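Local atomic coordinates of YkuI protein (Bacillus subtilis, PDB entry 2BAS), a protein that binds the second messenger cyclic di-GMP and probably cleaves it as a phosphodiesterase. Residues Asp186-Leu190 and Leu191-Leu195; Ser220-Ala223 and Arg224-Ala228; Gln253-Leu257 and Val258-Glu262. One frame throughout, in Å; residues are numbered along the deposited sequence.

Contact 1 (Asp186-Leu190 and Leu191-Leu195)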
loop_
_atom_site.group_PDB
_atom_site.type_symbol
_atom_site.label_atom_id
_atom_site.label_comp_id
_atom_site.label_asym_id
_atom_site.label_seq_id
_atom_site.Cartn_x
_atom_site.Cartn_y
_atom_site.Cartn_z
ATOM N N ASP A 186 -9.361 -0.548 0.565
ATOM C CA ASP A 186 -10.578 0.015 1.157
ATOM C C ASP A 186 -11.233 -0.978 2.111
ATOM O O ASP A 186 -11.810 -0.583 3.120
ATOM C CB ASP A 186 -11.596 0.415 0.067
ATOM C CG ASP A 186 -11.400 1.847 -0.459
ATOM O OD1 ASP A 186 -12.368 2.635 -0.391
ATOM O OD2 ASP A 186 -10.303 2.195 -0.953
ATOM N N ARG A 187 -11.116 -2.262 1.790
ATOM C CA ARG A 187 -11.851 -3.311 2.494
ATOM C C ARG A 187 -11.146 -3.876 3.712
ATOM O O ARG A 187 -11.782 -4.143 4.747
ATOM C CB ARG A 187 -12.245 -4.412 1.512
ATOM C CG ARG A 187 -13.386 -3.972 0.621
ATOM C CD ARG A 187 -13.665 -4.931 -0.496
ATOM N NE ARG A 187 -15.045 -4.777 -0.945
ATOM C CZ ARG A 187 -15.961 -5.740 -0.898
ATOM N NH1 ARG A 187 -15.642 -6.955 -0.456
ATOM N NH2 ARG A 187 -17.191 -5.493 -1.330
ATOM N N ILE A 188 -9.863 -4.038 3.565
ATOM C CA ILE A 188 -8.995 -4.436 4.676
ATOM C C ILE A 188 -9.119 -3.441 5.841
ATOM O O ILE A 188 -9.340 -3.830 6.995
ATOM C CB ILE A 188 -7.531 -4.472 4.211
ATOM C CG1 ILE A 188 -7.264 -5.590 3.188
ATOM C CG2 ILE A 188 -6.546 -4.701 5.365
ATOM C CD1 ILE A 188 -5.912 -5.462 2.479
ATOM N N ALA A 189 -8.979 -2.174 5.499
ATOM C CA ALA A 189 -9.031 -1.069 6.477
ATOM C C ALA A 189 -10.393 -0.987 7.192
ATOM O O ALA A 189 -10.463 -0.769 8.408
ATOM C CB ALA A 189 -8.780 0.269 5.779
ATOM N N LEU A 190 -11.458 -1.165 6.430
ATOM C CA LEU A 190 -12.838 -1.097 6.972
ATOM C C LEU A 190 -13.057 -2.213 8.032
ATOM O O LEU A 190 -13.648 -1.985 9.090
ATOM C CB LEU A 190 -13.854 -1.254 5.820
ATOM C CG LEU A 190 -15.327 -1.026 6.226
ATOM C CD1 LEU A 190 -15.595 0.348 6.858
ATOM C CD2 LEU A 190 -16.287 -1.119 5.034
ATOM N N LEU A 191 -12.567 -3.403 7.734
ATOM C CA LEU A 191 -12.699 -4.585 8.636
ATOM C C LEU A 191 -11.644 -4.480 9.748
ATOM O O LEU A 191 -11.919 -4.709 10.933
ATOM C CB LEU A 191 -12.509 -5.847 7.768
ATOM C CG LEU A 191 -12.468 -7.211 8.492
ATOM C CD1 LEU A 191 -13.610 -7.448 9.494
ATOM C CD2 LEU A 191 -12.554 -8.372 7.494
ATOM N N SER A 192 -10.455 -4.125 9.344
ATOM C CA SER A 192 -9.335 -3.976 10.270
ATOM C C SER A 192 -9.089 -5.304 10.990
ATOM O O SER A 192 -9.197 -5.396 12.222
ATOM C CB SER A 192 -9.655 -2.890 11.306
ATOM O OG SER A 192 -9.225 -1.621 10.830
ATOM N N PRO A 193 -8.770 -6.345 10.198
ATOM C CA PRO A 193 -8.683 -7.666 10.809
ATOM C C PRO A 193 -7.395 -7.816 11.605
ATOM O O PRO A 193 -6.458 -7.045 11.422
ATOM C CB PRO A 193 -8.705 -8.619 9.607
ATOM C CG PRO A 193 -8.166 -7.794 8.454
ATOM C CD PRO A 193 -8.439 -6.356 8.759
ATOM N N ASP A 194 -7.367 -8.805 12.490
ATOM C CA ASP A 194 -6.209 -9.086 13.326
ATOM C C ASP A 194 -5.085 -9.766 12.528
ATOM O O ASP A 194 -3.927 -9.699 12.908
ATOM C CB ASP A 194 -6.650 -9.961 14.499
ATOM C CG ASP A 194 -7.805 -9.345 15.283
ATOM O OD1 ASP A 194 -7.625 -8.255 15.868
ATOM O OD2 ASP A 194 -8.897 -9.944 15.319
ATOM N N LEU A 195 -5.433 -10.399 11.411
ATOM C CA LEU A 195 -4.464 -11.143 10.616
ATOM C C LEU A 195 -4.746 -11.100 9.116
ATOM O O LEU A 195 -5.896 -11.165 8.684
ATOM C CB LEU A 195 -4.433 -12.603 11.070
ATOM C CG LEU A 195 -3.395 -13.048 12.092
ATOM C CD1 LEU A 195 -4.062 -13.718 13.282
ATOM C CD2 LEU A 195 -2.389 -13.982 11.454
#
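Ser-192 meets the last turn of its helix through both its backbone and its side chain. Its hydroxyl gives the proton, OG to Ala-189 O being 2.9 Å, and the donor comes in 27° off the carbonyl plane. The torsion explains the reach: OG stands beside the residue's own N and anti to its carbonyl carbon (chi1 -90°), which turns it back toward the helix end. Ser-192 N donates to Ile-188 O at 2.6 Å, and one step earlier Leu-191 N closes on Arg-187 O at 3.2 Å. Pro-193 follows with apolar packing, its CD lying 4.2 Å from Ile-188 CG2.

Behind this first shell stands the backbone of Ser-192, whose positive phi (59°) ends the helix and sends the chain off toward strand 195-199. The unit is a beta-alpha-beta crossover, with helix 185-191 joining the parallel strands 172-178 and 195-199. Leu-191 packs on Tyr-160 of helix 156-167 and on Val-175 of strand 172-178, while Asp-194 OD2 accepts from Ile-173 N. On the outer side Asp-186 OD2 is hydrogen-bonded to Tyr-212 OH of the second subunit.

Proline has no N-H, so at position 193 it cannot continue the i to i+4 series to Ala-189 O. The serine hydroxyl therefore does the work of the missing backbone donor, and the carbonyls of Arg-187, Ile-188 and Ala-189 each gain a partner.

Contact 2 (Ser220-Ala223 and Arg224-Ala228)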
loop_
_atom_site.group_PDB
_atom_site.type_symbol
_atom_site.label_atom_id
_atom_site.label_comp_id
_atom_site.label_asym_id
_atom_site.label_seq_id
_atom_site.Cartn_x
_atom_site.Cartn_y
_atom_site.Cartn_z
ATOM N N SER A 220 1.549 -4.467 3.011
ATOM C CA SER A 220 2.413 -4.594 4.180
ATOM C C SER A 220 2.389 -3.309 5.032
ATOM O O SER A 220 2.269 -3.370 6.259
ATOM C CB SER A 220 3.835 -4.903 3.699
ATOM O OG SER A 220 4.694 -5.307 4.743
ATOM N N LEU A 221 2.490 -2.155 4.365
ATOM C CA LEU A 221 2.473 -0.846 5.026
ATOM C C LEU A 221 1.171 -0.572 5.738
ATOM O O LEU A 221 1.170 -0.219 6.918
ATOM C CB LEU A 221 2.686 0.293 4.024
ATOM C CG LEU A 221 4.028 0.461 3.320
ATOM C CD1 LEU A 221 3.939 1.719 2.476
ATOM C CD2 LEU A 221 5.217 0.513 4.292
ATOM N N LEU A 222 0.071 -0.697 4.997
ATOM C CA LEU A 222 -1.266 -0.507 5.538
ATOM C C LEU A 222 -1.455 -1.369 6.779
ATOM O O LEU A 222 -2.081 -0.925 7.755
ATOM C CB LEU A 222 -2.328 -0.827 4.478
ATOM C CG LEU A 222 -3.812 -0.872 4.868
ATOM C CD1 LEU A 222 -4.285 0.468 5.402
ATOM C CD2 LEU A 222 -4.663 -1.272 3.686
ATOM N N ALA A 223 -0.893 -2.579 6.739
ATOM C CA ALA A 223 -1.023 -3.539 7.838
ATOM C C ALA A 223 -0.267 -3.071 9.069
ATOM O O ALA A 223 -0.722 -3.265 10.199
ATOM C CB ALA A 223 -0.542 -4.913 7.420
ATOM N N ARG A 224 0.885 -2.447 8.864
ATOM C CA ARG A 224 1.653 -1.962 9.997
ATOM C C ARG A 224 0.875 -0.836 10.663
ATOM O O ARG A 224 0.817 -0.754 11.896
ATOM C CB ARG A 224 3.023 -1.461 9.554
ATOM C CG ARG A 224 4.105 -1.694 10.587
ATOM C CD ARG A 224 5.450 -1.227 10.083
ATOM N NE ARG A 224 5.636 0.212 10.234
ATOM C CZ ARG A 224 6.247 0.773 11.270
ATOM N NH1 ARG A 224 6.716 0.012 12.252
ATOM N NH2 ARG A 224 6.379 2.091 11.329
ATOM N N LYS A 225 0.271 0.018 9.834
ATOM C CA LYS A 225 -0.519 1.149 10.323
ATOM C C LYS A 225 -1.771 0.755 11.117
ATOM O O LYS A 225 -2.069 1.378 12.130
ATOM C CB LYS A 225 -0.859 2.147 9.202
ATOM C CG LYS A 225 -0.004 3.421 9.243
ATOM C CD LYS A 225 1.215 3.346 8.338
ATOM C CE LYS A 225 2.340 4.309 8.738
ATOM N NZ LYS A 225 1.991 5.756 8.840
ATOM N N ILE A 226 -2.471 -0.290 10.677
ATOM C CA ILE A 226 -3.761 -0.674 11.283
ATOM C C ILE A 226 -3.680 -1.822 12.288
ATOM O O ILE A 226 -4.652 -2.108 12.980
ATOM C CB ILE A 226 -4.843 -1.021 10.211
ATOM C CG1 ILE A 226 -4.426 -2.256 9.387
ATOM C CG2 ILE A 226 -5.136 0.193 9.322
ATOM C CD1 ILE A 226 -5.566 -2.963 8.703
ATOM N N GLY A 227 -2.534 -2.490 12.351
ATOM C CA GLY A 227 -2.300 -3.522 13.356
ATOM C C GLY A 227 -2.712 -4.924 12.964
ATOM O O GLY A 227 -3.149 -5.707 13.805
ATOM N N ALA A 228 -2.581 -5.249 11.689
ATOM C CA ALA A 228 -2.836 -6.610 11.242
ATOM C C ALA A 228 -1.478 -7.279 11.067
ATOM O O ALA A 228 -0.607 -6.736 10.377
ATOM C CB ALA A 228 -3.621 -6.623 9.929
#
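Ala-223 O is the acceptor on which the helix end turns, gripped by two backbone donors: Gly-227 N at 2.9 Å and Ala-228 N at 3.1 Å from that oxygen. The second is a 6-to-1 bond, and with the positive phi of Gly-227 (89°) and the methyl contact of Ala-223 CB with Ala-228 CB at 4.3 Å it gives a Schellman-like end. The full motif is not reached, because Gly-227 N pairs with Ala-223 O and not with the carbonyl of Arg-224.

Upstream, ordinary helical bonds satisfy Leu-221 O from Lys-225 N and Leu-222 O from Ile-226 N. Arg-224 N serves Ser-220 O at 3.1 Å and adds a weak bond to Leu-221 O. In Ile-226, chi1 of 64° sets CG1 between the backbone N and the carbonyl carbon, 3.2 Å from Leu-222 O, while CG2 meets Leu-222 CD1 obliquely at 4.0 Å. Cutting Ile-226 back to an alanine removes both branches and would probably open a gap beside Leu-222 CD1 and over the Leu-222 carbonyl.

The polar ends of the basic residues look to the second subunit, where Arg-224 NH2 forms a salt bridge with Asp-391 and Lys-225 a cation-pi contact with Tyr-217. Within the chain, Leu-222 leans on Leu-185, and Ala-223 sits on Leu-196 and Leu-230, so helix 211-226 packs against the parallel strands 195-199 and 229-233, beside helix 185-191, and also meets the second subunit.

Contact 3 (Gln253-Leu257 and Val258-Glu262)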
loop_
_atom_site.group_PDB
_atom_site.type_symbol
_atom_site.label_atom_id
_atom_site.label_comp_id
_atom_site.label_asym_id
_atom_site.label_seq_id
_atom_site.Cartn_x
_atom_site.Cartn_y
_atom_site.Cartn_z
ATOM N N GLN A 253 3.839 -20.687 7.632
ATOM C CA GLN A 253 3.208 -21.994 7.466
ATOM C C GLN A 253 3.499 -22.582 6.087
ATOM O O GLN A 253 3.450 -21.862 5.089
ATOM C CB GLN A 253 1.699 -21.831 7.637
ATOM C CG GLN A 253 0.876 -23.107 7.574
ATOM C CD GLN A 253 -0.608 -22.820 7.617
ATOM O OE1 GLN A 253 -1.022 -21.679 7.813
ATOM N NE2 GLN A 253 -1.422 -23.855 7.438
ATOM N N GLY A 254 3.788 -23.882 6.035
ATOM C CA GLY A 254 3.999 -24.596 4.776
ATOM C C GLY A 254 4.771 -25.914 4.852
ATOM O O GLY A 254 5.337 -26.273 5.900
ATOM N N TYR A 255 4.797 -26.630 3.724
ATOM C CA TYR A 255 5.566 -27.875 3.593
ATOM C C TYR A 255 7.020 -27.695 4.011
ATOM O O TYR A 255 7.578 -28.556 4.692
ATOM C CB TYR A 255 5.517 -28.425 2.160
ATOM C CG TYR A 255 4.146 -28.870 1.715
ATOM C CD1 TYR A 255 3.507 -29.954 2.327
ATOM C CD2 TYR A 255 3.486 -28.223 0.670
ATOM C CE1 TYR A 255 2.233 -30.371 1.920
ATOM C CE2 TYR A 255 2.205 -28.632 0.255
ATOM C CZ TYR A 255 1.587 -29.703 0.884
ATOM O OH TYR A 255 0.331 -30.111 0.478
ATOM N N TYR A 256 7.625 -26.577 3.606
ATOM C CA TYR A 256 9.031 -26.311 3.908
ATOM C C TYR A 256 9.290 -26.353 5.404
ATOM O O TYR A 256 10.308 -26.882 5.839
ATOM C CB TYR A 256 9.511 -24.974 3.316
ATOM C CG TYR A 256 11.001 -24.756 3.489
ATOM C CD1 TYR A 256 11.921 -25.453 2.702
ATOM C CD2 TYR A 256 11.490 -23.875 4.450
ATOM C CE1 TYR A 256 13.284 -25.274 2.865
ATOM C CE2 TYR A 256 12.857 -23.683 4.619
ATOM C CZ TYR A 256 13.748 -24.389 3.823
ATOM O OH TYR A 256 15.103 -24.210 3.980
ATOM N N LEU A 257 8.358 -25.811 6.183
ATOM C CA LEU A 257 8.478 -25.824 7.633
ATOM C C LEU A 257 8.064 -27.175 8.207
ATOM O O LEU A 257 8.912 -27.918 8.696
ATOM C CB LEU A 257 7.677 -24.687 8.265
ATOM C CG LEU A 257 8.091 -23.278 7.843
ATOM C CD1 LEU A 257 7.139 -22.274 8.418
ATOM C CD2 LEU A 257 9.512 -22.960 8.271
ATOM N N VAL A 258 6.772 -27.491 8.133
ATOM C CA VAL A 258 6.230 -28.757 8.637
ATOM C C VAL A 258 4.946 -29.128 7.894
ATOM O O VAL A 258 3.997 -28.352 7.856
ATOM C CB VAL A 258 5.954 -28.713 10.174
ATOM C CG1 VAL A 258 5.159 -29.917 10.616
ATOM C CG2 VAL A 258 7.248 -28.679 10.965
ATOM N N SER A 259 4.933 -30.320 7.303
ATOM C CA SER A 259 3.749 -30.864 6.622
ATOM C C SER A 259 2.576 -31.137 7.598
ATOM O O SER A 259 2.774 -31.167 8.814
ATOM C CB SER A 259 4.102 -32.197 5.927
ATOM O OG SER A 259 4.442 -33.177 6.898
ATOM N N PRO A 260 1.343 -31.296 7.080
ATOM C CA PRO A 260 0.242 -31.607 7.998
ATOM C C PRO A 260 0.295 -33.027 8.573
ATOM O O PRO A 260 0.545 -33.984 7.840
ATOM C CB PRO A 260 -1.014 -31.446 7.120
ATOM C CG PRO A 260 -0.555 -30.703 5.898
ATOM C CD PRO A 260 0.863 -31.144 5.697
ATOM N N SER A 261 0.068 -33.147 9.878
ATOM C CA SER A 261 -0.049 -34.453 10.519
ATOM C C SER A 261 -1.249 -34.497 11.458
ATOM O O SER A 261 -1.915 -33.486 11.687
ATOM C CB SER A 261 1.240 -34.851 11.258
ATOM O OG SER A 261 1.404 -34.122 12.463
ATOM N N GLU A 262 -1.510 -35.684 11.992
ATOM C CA GLU A 262 -2.644 -35.920 12.864
ATOM C C GLU A 262 -2.335 -35.633 14.330
ATOM O O GLU A 262 -3.234 -35.699 15.179
ATOM C CB GLU A 262 -3.137 -37.364 12.701
ATOM C CG GLU A 262 -2.092 -38.458 12.983
ATOM C CD GLU A 262 -1.221 -38.830 11.776
ATOM O OE1 GLU A 262 -0.720 -37.924 11.058
ATOM O OE2 GLU A 262 -1.027 -40.053 11.560
HETATM O O HOH W 1 3.626 -25.388 8.949
#
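Gly-254 O receives Val-258 N at 2.9 Å, closing an alpha-turn entered by way of Gln-253. That glutamine, its side chain fully extended, has its amide in a polar cluster: OE1 accepts from Lys-197 NZ, and NE2 donates to Gln-43 and to Glu-57, the glutamate of the Glu-Val-Leu sequence that stands for EAL in this protein. Gly-254 itself is stretched (phi 160°), a backbone shape that would press a CB against the preceding carbonyl. A water bridges the two ends of the turn, accepting from Gly-254 N at 3.3 Å and donating to Val-258 O at 3.2 Å. The N-H of Val-258 approaches Gly-254 O nearly head-on, the C=O...N angle being 171°.

The turn directly follows strand 249-252, which lies antiparallel to strand 38-47 and parallel to 229-233 and so helps close the barrel-like sheet of the EAL domain.

Tyr-255 next brings its ring alongside the outgoing chain, CG standing beside its own N (chi1 -66°). Ser-259 CB lies at the ring edge, 4.3 Å from Tyr-255 CD1, and Pro-260 CD reaches Tyr-255 CE1 obliquely at 4.1 Å. Tyr-256 points away from the second segment, its hydroxyl hydrogen-bonded to Glu-277 and its ring in a cation-pi contact with Arg-273. Leu-257 N adds a weak bond to Gly-254 O, while the leucine side chain packs on Phe-46 of strand 38-47.

How the contacts relate
The three contacts come in series along the chain, all inside the EAL domain. Contacts 1 and 2 end successive helices, 185-191 and 211-226, each just before a parallel strand (195-199 and 229-233); their centres lie 9 Å apart and they touch. Ile-188 CG2 packs on Ile-226 CD1 at 3.9 Å, and the carbonyl oxygen of Pro-193 abuts Ala-228 CB. Both also touch the second subunit, so this pair of helices lies at the dimer interface. Contact 3 stands apart, its centre 28 Å from that of contact 1 and 27 Å from that of contact 2. It follows strand 249-252 of the same sheet and is touched by no other protein chain.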